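Local coordinates for protein nitroalkane oxidase (Podospora anserina, PDB 3MKH) that oxidises nitroalkanes to aldehydes or ketones with an FAD cofactor, releasing nitrite and passing electrons to oxygen to give hydrogen peroxide, at residues G272-V277 / G404-H409; K321-A326 / K356-E361. All blocks are in the same frame, centred on the assembly; numbering follows the deposited sequence.

Contact 1: G272-V277 / G404-H409. With FAD (flavin-adenine dinucleotide), chain E.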
loop_
_atom_site.group_PDB
_atom_site.type_symbol
_atom_site.label_atom_id
_atom_site.label_comp_id
_atom_site.label_asym_id
_atom_site.label_seq_id
_atom_site.Cartn_x
_atom_site.Cartn_y
_atom_site.Cartn_z
ATOM N N GLY A 272 15.793 22.811 -5.428
ATOM C CA GLY A 272 16.718 22.177 -6.349
ATOM C C GLY A 272 17.163 20.812 -5.835
ATOM O O GLY A 272 17.220 19.828 -6.583
ATOM N N SER A 273 17.479 20.744 -4.550
ATOM C CA SER A 273 17.976 19.499 -3.970
ATOM C C SER A 273 16.899 18.408 -4.009
ATOM O O SER A 273 17.211 17.221 -4.140
ATOM C CB SER A 273 18.467 19.714 -2.537
ATOM O OG SER A 273 17.382 20.025 -1.676
ATOM N N ALA A 274 15.637 18.823 -3.893
ATOM C CA ALA A 274 14.498 17.897 -3.961
ATOM C C ALA A 274 14.497 17.097 -5.273
ATOM O O ALA A 274 14.202 15.897 -5.289
ATOM C CB ALA A 274 13.173 18.670 -3.802
ATOM N N VAL A 275 14.811 17.774 -6.371
ATOM C CA VAL A 275 14.895 17.112 -7.675
ATOM C C VAL A 275 15.992 16.054 -7.642
ATOM O O VAL A 275 15.818 14.936 -8.126
ATOM C CB VAL A 275 15.178 18.131 -8.820
ATOM C CG1 VAL A 275 15.383 17.418 -10.169
ATOM C CG2 VAL A 275 14.047 19.166 -8.923
ATOM N N LEU A 276 17.124 16.411 -7.045
ATOM C CA LEU A 276 18.287 15.529 -7.027
ATOM C C LEU A 276 18.077 14.350 -6.078
ATOM O O LEU A 276 18.622 13.279 -6.300
ATOM C CB LEU A 276 19.554 16.309 -6.676
ATOM C CG LEU A 276 20.341 16.889 -7.869
ATOM C CD1 LEU A 276 19.528 17.025 -9.152
ATOM C CD2 LEU A 276 21.060 18.168 -7.516
ATOM N N VAL A 277 17.277 14.550 -5.035
ATOM C CA VAL A 277 16.849 13.443 -4.181
ATOM C C VAL A 277 15.987 12.449 -4.969
ATOM O O VAL A 277 16.069 11.227 -4.761
ATOM C CB VAL A 277 16.107 13.930 -2.904
ATOM C CG1 VAL A 277 15.416 12.751 -2.191
ATOM C CG2 VAL A 277 17.100 14.618 -1.955
ATOM N N GLY A 404 7.088 16.185 7.892
ATOM C CA GLY A 404 7.145 17.437 8.618
ATOM C C GLY A 404 7.404 18.651 7.749
ATOM O O GLY A 404 7.097 19.776 8.150
ATOM N N ILE A 405 7.982 18.436 6.569
ATOM C CA ILE A 405 8.428 19.561 5.740
ATOM C C ILE A 405 7.875 19.524 4.317
ATOM O O ILE A 405 7.039 20.364 3.944
ATOM C CB ILE A 405 9.964 19.668 5.724
ATOM C CG1 ILE A 405 10.469 19.834 7.168
ATOM C CG2 ILE A 405 10.419 20.817 4.811
ATOM C CD1 ILE A 405 11.911 20.280 7.284
ATOM N N ARG A 406 8.338 18.561 3.522
ATOM C CA ARG A 406 7.925 18.493 2.119
ATOM C C ARG A 406 6.387 18.496 1.938
ATOM O O ARG A 406 5.863 19.282 1.140
ATOM C CB ARG A 406 8.596 17.322 1.384
ATOM C CG ARG A 406 10.134 17.310 1.447
ATOM C CD ARG A 406 10.765 18.679 1.166
ATOM N NE ARG A 406 12.172 18.528 0.767
ATOM C CZ ARG A 406 12.825 19.344 -0.060
ATOM N NH1 ARG A 406 12.218 20.410 -0.582
ATOM N NH2 ARG A 406 14.095 19.091 -0.370
ATOM N N ARG A 407 5.656 17.651 2.661
ATOM C CA ARG A 407 4.196 17.666 2.509
ATOM C C ARG A 407 3.528 18.963 3.022
ATOM O O ARG A 407 2.468 19.345 2.524
ATOM C CB ARG A 407 3.531 16.426 3.115
ATOM C CG ARG A 407 3.837 15.120 2.366
ATOM C CD ARG A 407 2.943 13.947 2.864
ATOM N NE ARG A 407 3.184 12.744 2.068
ATOM C CZ ARG A 407 4.100 11.828 2.366
ATOM N NH1 ARG A 407 4.834 11.943 3.472
ATOM N NH2 ARG A 407 4.266 10.786 1.571
ATOM N N ARG A 408 4.128 19.613 4.022
ATOM C CA ARG A 408 3.632 20.909 4.517
ATOM C C ARG A 408 3.810 21.983 3.449
ATOM O O ARG A 408 2.995 22.890 3.330
ATOM C CB ARG A 408 4.365 21.363 5.785
ATOM C CG ARG A 408 4.182 20.479 7.005
ATOM C CD ARG A 408 2.747 19.999 7.138
ATOM N NE ARG A 408 2.725 18.550 7.058
ATOM C CZ ARG A 408 1.814 17.829 6.413
ATOM N NH1 ARG A 408 0.802 18.409 5.779
ATOM N NH2 ARG A 408 1.930 16.504 6.411
ATOM N N HIS A 409 4.899 21.909 2.691
ATOM C CA HIS A 409 5.063 22.835 1.580
ATOM C C HIS A 409 4.009 22.588 0.491
ATOM O O HIS A 409 3.373 23.526 0.029
ATOM C CB HIS A 409 6.486 22.787 1.030
ATOM C CG HIS A 409 7.486 23.460 1.920
ATOM N ND1 HIS A 409 8.186 24.583 1.538
ATOM C CD2 HIS A 409 7.879 23.185 3.187
ATOM C CE1 HIS A 409 8.983 24.960 2.523
ATOM N NE2 HIS A 409 8.814 24.130 3.535
HETATM P PA FAD E . 12.295 17.464 12.251
HETATM O O1A FAD E . 12.102 18.826 12.744
HETATM O O2A FAD E . 13.362 16.642 12.823
HETATM O O5B FAD E . 10.900 16.679 12.394
HETATM C C5B FAD E . 10.866 15.299 12.754
HETATM C C4B FAD E . 9.483 14.658 12.538
HETATM O O4B FAD E . 8.532 15.294 13.402
HETATM C C3B FAD E . 8.968 14.891 11.120
HETATM O O3B FAD E . 9.385 13.822 10.270
HETATM C C2B FAD E . 7.463 14.837 11.308
HETATM O O2B FAD E . 7.011 13.488 11.261
HETATM C C1B FAD E . 7.261 15.405 12.713
HETATM N N9A FAD E . 6.868 16.837 12.592
HETATM C C8A FAD E . 7.547 17.880 13.059
HETATM N N7A FAD E . 6.906 19.003 12.764
HETATM C C5A FAD E . 5.803 18.675 12.103
HETATM C C6A FAD E . 4.759 19.405 11.554
HETATM N N6A FAD E . 4.742 20.729 11.637
HETATM N N1A FAD E . 3.766 18.753 10.940
HETATM C C2A FAD E . 3.774 17.435 10.853
HETATM N N3A FAD E . 4.753 16.709 11.367
HETATM C C4A FAD E . 5.777 17.297 11.993
HETATM N N1 FAD E . 20.840 19.098 7.233
HETATM C C2 FAD E . 21.458 20.267 6.809
HETATM O O2 FAD E . 21.164 21.330 7.337
HETATM N N3 FAD E . 22.400 20.228 5.786
HETATM C C4 FAD E . 22.740 19.020 5.183
HETATM O O4 FAD E . 23.577 18.997 4.284
HETATM C C4X FAD E . 22.123 17.851 5.609
HETATM N N5 FAD E . 22.435 16.621 5.023
HETATM C C5X FAD E . 22.076 15.441 5.682
HETATM C C6 FAD E . 22.646 14.222 5.329
HETATM C C7 FAD E . 22.281 13.060 5.999
HETATM C C7M FAD E . 22.902 11.718 5.623
HETATM C C8 FAD E . 21.343 13.120 7.021
HETATM C C8M FAD E . 20.934 11.850 7.766
HETATM C C9 FAD E . 20.770 14.335 7.365
HETATM C C9A FAD E . 21.137 15.495 6.701
HETATM N N10 FAD E . 20.567 16.719 7.051
HETATM C C10 FAD E . 21.177 17.894 6.630
HETATM C "C1'" FAD E . 19.318 16.781 7.848
HETATM C "C2'" FAD E . 18.088 16.692 6.944
HETATM O "O2'" FAD E . 18.046 17.813 6.067
HETATM C "C3'" FAD E . 16.771 16.594 7.730
HETATM O "O3'" FAD E . 15.726 16.300 6.814
HETATM C "C4'" FAD E . 16.400 17.881 8.482
HETATM O "O4'" FAD E . 17.119 17.962 9.705
HETATM C "C5'" FAD E . 14.898 17.906 8.789
HETATM O "O5'" FAD E . 14.490 16.727 9.484
HETATM P P FAD E . 12.945 16.379 9.666
HETATM O O1P FAD E . 12.275 16.586 8.377
HETATM O O2P FAD E . 12.826 15.076 10.320
HETATM O O3P FAD E . 12.469 17.562 10.655
#

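Contact 2: K321-A326 / K356-E361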
loop_
_atom_site.group_PDB
_atom_site.type_symbol
_atom_site.label_atom_id
_atom_site.label_comp_id
_atom_site.label_asym_id
_atom_site.label_seq_id
_atom_site.Cartn_x
_atom_site.Cartn_y
_atom_site.Cartn_z
ATOM N N LYS A 321 10.636 -2.495 -11.405
ATOM C CA LYS A 321 10.984 -1.852 -12.684
ATOM C C LYS A 321 9.977 -0.752 -13.052
ATOM O O LYS A 321 10.341 0.352 -13.469
ATOM C CB LYS A 321 11.068 -2.896 -13.803
ATOM C CG LYS A 321 11.637 -2.375 -15.135
ATOM C CD LYS A 321 13.025 -1.811 -14.963
ATOM C CE LYS A 321 13.813 -1.866 -16.266
ATOM N NZ LYS A 321 13.195 -1.042 -17.352
ATOM N N ILE A 322 8.696 -1.050 -12.894
ATOM C CA ILE A 322 7.671 -0.068 -13.221
ATOM C C ILE A 322 7.822 1.198 -12.379
ATOM O O ILE A 322 7.806 2.320 -12.896
ATOM C CB ILE A 322 6.270 -0.667 -13.038
ATOM C CG1 ILE A 322 5.994 -1.683 -14.163
ATOM C CG2 ILE A 322 5.228 0.446 -13.021
ATOM C CD1 ILE A 322 5.021 -2.794 -13.794
ATOM N N GLN A 323 7.967 1.020 -11.071
ATOM C CA GLN A 323 8.108 2.163 -10.168
ATOM C C GLN A 323 9.335 3.004 -10.502
ATOM O O GLN A 323 9.297 4.245 -10.406
ATOM C CB GLN A 323 8.153 1.682 -8.715
ATOM C CG GLN A 323 6.824 1.052 -8.233
ATOM C CD GLN A 323 5.711 2.083 -8.117
ATOM O OE1 GLN A 323 5.925 3.192 -7.616
ATOM N NE2 GLN A 323 4.516 1.719 -8.573
ATOM N N THR A 324 10.415 2.326 -10.900
ATOM C CA THR A 324 11.669 2.999 -11.247
ATOM C C THR A 324 11.495 3.865 -12.500
ATOM O O THR A 324 11.998 4.986 -12.569
ATOM C CB THR A 324 12.833 2.000 -11.454
ATOM O OG1 THR A 324 12.944 1.158 -10.308
ATOM C CG2 THR A 324 14.171 2.741 -11.619
ATOM N N GLU A 325 10.788 3.334 -13.490
ATOM C CA GLU A 325 10.541 4.099 -14.715
ATOM C C GLU A 325 9.667 5.321 -14.424
ATOM O O GLU A 325 9.957 6.417 -14.891
ATOM C CB GLU A 325 9.948 3.203 -15.818
ATOM C CG GLU A 325 10.881 2.046 -16.240
ATOM C CD GLU A 325 12.182 2.537 -16.879
ATOM O OE1 GLU A 325 12.351 3.759 -17.032
ATOM O OE2 GLU A 325 13.025 1.700 -17.258
ATOM N N ALA A 326 8.618 5.153 -13.618
ATOM C CA ALA A 326 7.823 6.311 -13.185
ATOM C C ALA A 326 8.661 7.338 -12.432
ATOM O O ALA A 326 8.528 8.545 -12.651
ATOM C CB ALA A 326 6.665 5.862 -12.308
ATOM N N LYS A 356 10.755 14.479 -5.104
ATOM C CA LYS A 356 11.410 14.127 -3.840
ATOM C C LYS A 356 10.545 13.132 -3.060
ATOM O O LYS A 356 11.014 12.080 -2.644
ATOM C CB LYS A 356 11.678 15.380 -2.999
ATOM C CG LYS A 356 12.754 15.231 -1.915
ATOM C CD LYS A 356 12.272 14.470 -0.671
ATOM C CE LYS A 356 13.188 14.771 0.542
ATOM N NZ LYS A 356 12.780 14.006 1.783
ATOM N N VAL A 357 9.275 13.464 -2.869
ATOM C CA VAL A 357 8.405 12.603 -2.082
ATOM C C VAL A 357 8.155 11.258 -2.763
ATOM O O VAL A 357 8.226 10.214 -2.126
ATOM C CB VAL A 357 7.061 13.290 -1.762
ATOM C CG1 VAL A 357 6.113 12.310 -1.064
ATOM C CG2 VAL A 357 7.305 14.529 -0.910
ATOM N N PHE A 358 7.866 11.270 -4.058
ATOM C CA PHE A 358 7.536 10.023 -4.753
ATOM C C PHE A 358 8.715 9.048 -4.778
ATOM O O PHE A 358 8.567 7.874 -4.460
ATOM C CB PHE A 358 7.085 10.298 -6.201
ATOM C CG PHE A 358 6.787 9.042 -7.001
ATOM C CD1 PHE A 358 7.788 8.402 -7.720
ATOM C CD2 PHE A 358 5.515 8.490 -7.007
ATOM C CE1 PHE A 358 7.517 7.244 -8.460
ATOM C CE2 PHE A 358 5.237 7.343 -7.733
ATOM C CZ PHE A 358 6.239 6.714 -8.465
ATOM N N CYS A 359 9.875 9.552 -5.196
ATOM C CA CYS A 359 11.039 8.727 -5.454
ATOM C C CYS A 359 11.686 8.242 -4.155
ATOM O O CYS A 359 12.164 7.111 -4.094
ATOM C CB CYS A 359 12.070 9.484 -6.305
ATOM S SG CYS A 359 11.468 9.956 -7.979
ATOM N N SER A 360 11.705 9.087 -3.126
ATOM C CA SER A 360 12.310 8.674 -1.856
ATOM C C SER A 360 11.536 7.488 -1.298
ATOM O O SER A 360 12.124 6.511 -0.853
ATOM C CB SER A 360 12.351 9.826 -0.838
ATOM O OG SER A 360 11.038 10.257 -0.516
ATOM N N GLU A 361 10.212 7.557 -1.353
ATOM C CA GLU A 361 9.393 6.506 -0.760
ATOM C C GLU A 361 9.364 5.267 -1.650
ATOM O O GLU A 361 9.373 4.130 -1.157
ATOM C CB GLU A 361 7.988 7.041 -0.426
ATOM C CG GLU A 361 8.055 8.008 0.755
ATOM C CD GLU A 361 6.729 8.665 1.116
ATOM O OE1 GLU A 361 5.666 8.211 0.635
ATOM O OE2 GLU A 361 6.765 9.636 1.903
#

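Contact 1: G272-V277 / G404-H409
R406 reaches across from helix 402-415 to lay its guanidinium against S273 and A274 of helix 262-298, where the backbones stay well apart (A274 CA to R406 CA, 9.0 Å). CB leaves toward the other helix, and CG stands beside the backbone N (chi1 -55°). The chain bends once, at chi2 (-46°), and then runs extended through CD. NE makes a weak hydrogen bond to G400 O. Beyond it the A274 methyl covers one guanidinium face, with A274 CB 3.8 Å from both R406 CZ and R406 NH1 and 3.6 Å from R406 NH2. S273 OG lies in the plane at the edge, 3.7 Å from R406 NH2. R406 NH2 forms a salt bridge to D399 OD1 and a hydrogen bond to F270 O; S273 OG is within hydrogen-bonding distance of both oxygens, though its single proton can serve only one at a time. D399 is inferred to be the active-site proton acceptor, so the pair probably positions its carboxylate. Two residues before R406, G404 CA sits 3.6 Å from C4A of the FAD adenine. Helix 345-374 flanks both segments, touching V275 through A352 and R406 through L353; helix 75-88 packs on L276.

Contact 2: K321-A326 / K356-E361
Within the C-terminal helical bundle of the acyl-CoA dehydrogenase fold, Q323 and A326 meet F358 inside the antiparallel hairpin of helices 311-340 and 345-374. F358 does the spanning: its CG is anti to the backbone N (chi1 177°), which sends the ring out toward the other helix. The leading atom, F358 CZ, lies 3.6 Å from Q323 OE1 and 4.0 Å from A326 CB, both approaching obliquely. At the ring edge F358 CE1 comes within 4.0 Å of the backbone carbonyl Q323 O, which lies in the ring plane. The bent Q323 chain crosses the phenylalanine at about a right angle, with amide and ring planes 30° apart. Other polar bonds stay within each helix. E325 OE2 receives K321 NZ on its anti lone pair, 2.7 Å away; K321 also forms a salt bridge to E350 and a cation-pi contact with W422, both of the second subunit. S360 OG bonds K356 O at 2.8 Å. A327 and L330 continue the bed for F358 along helix 311-340, M285 of helix 262-298 touches Q323, and the second subunit brings its own Q323 onto F358 and its F358 onto Q323.

Both contacts are buried in one helical domain, their centres about 14 Å apart, with contact 2 nested along the chain inside the loop closed by contact 1. Contact 1, nearer the chain centre and beside the flavin, has an arginine paired with the carboxylate of D399 and a backbone carbonyl; contact 2, away from the annotated sites, relies on an aromatic ring. Both touch the second subunit, contact 1 by a charge pair of R408 with D315, contact 2 by Q323 and F358 packing on their counterparts. Helix 345-374 joins them: K356 packs on V277, and E361 OE2 and R407 NH2 form a salt bridge at 2.8 Å. K356 NZ bonds F398 O and G400 O, either side of D399 in sequence, and so probably steadies that loop.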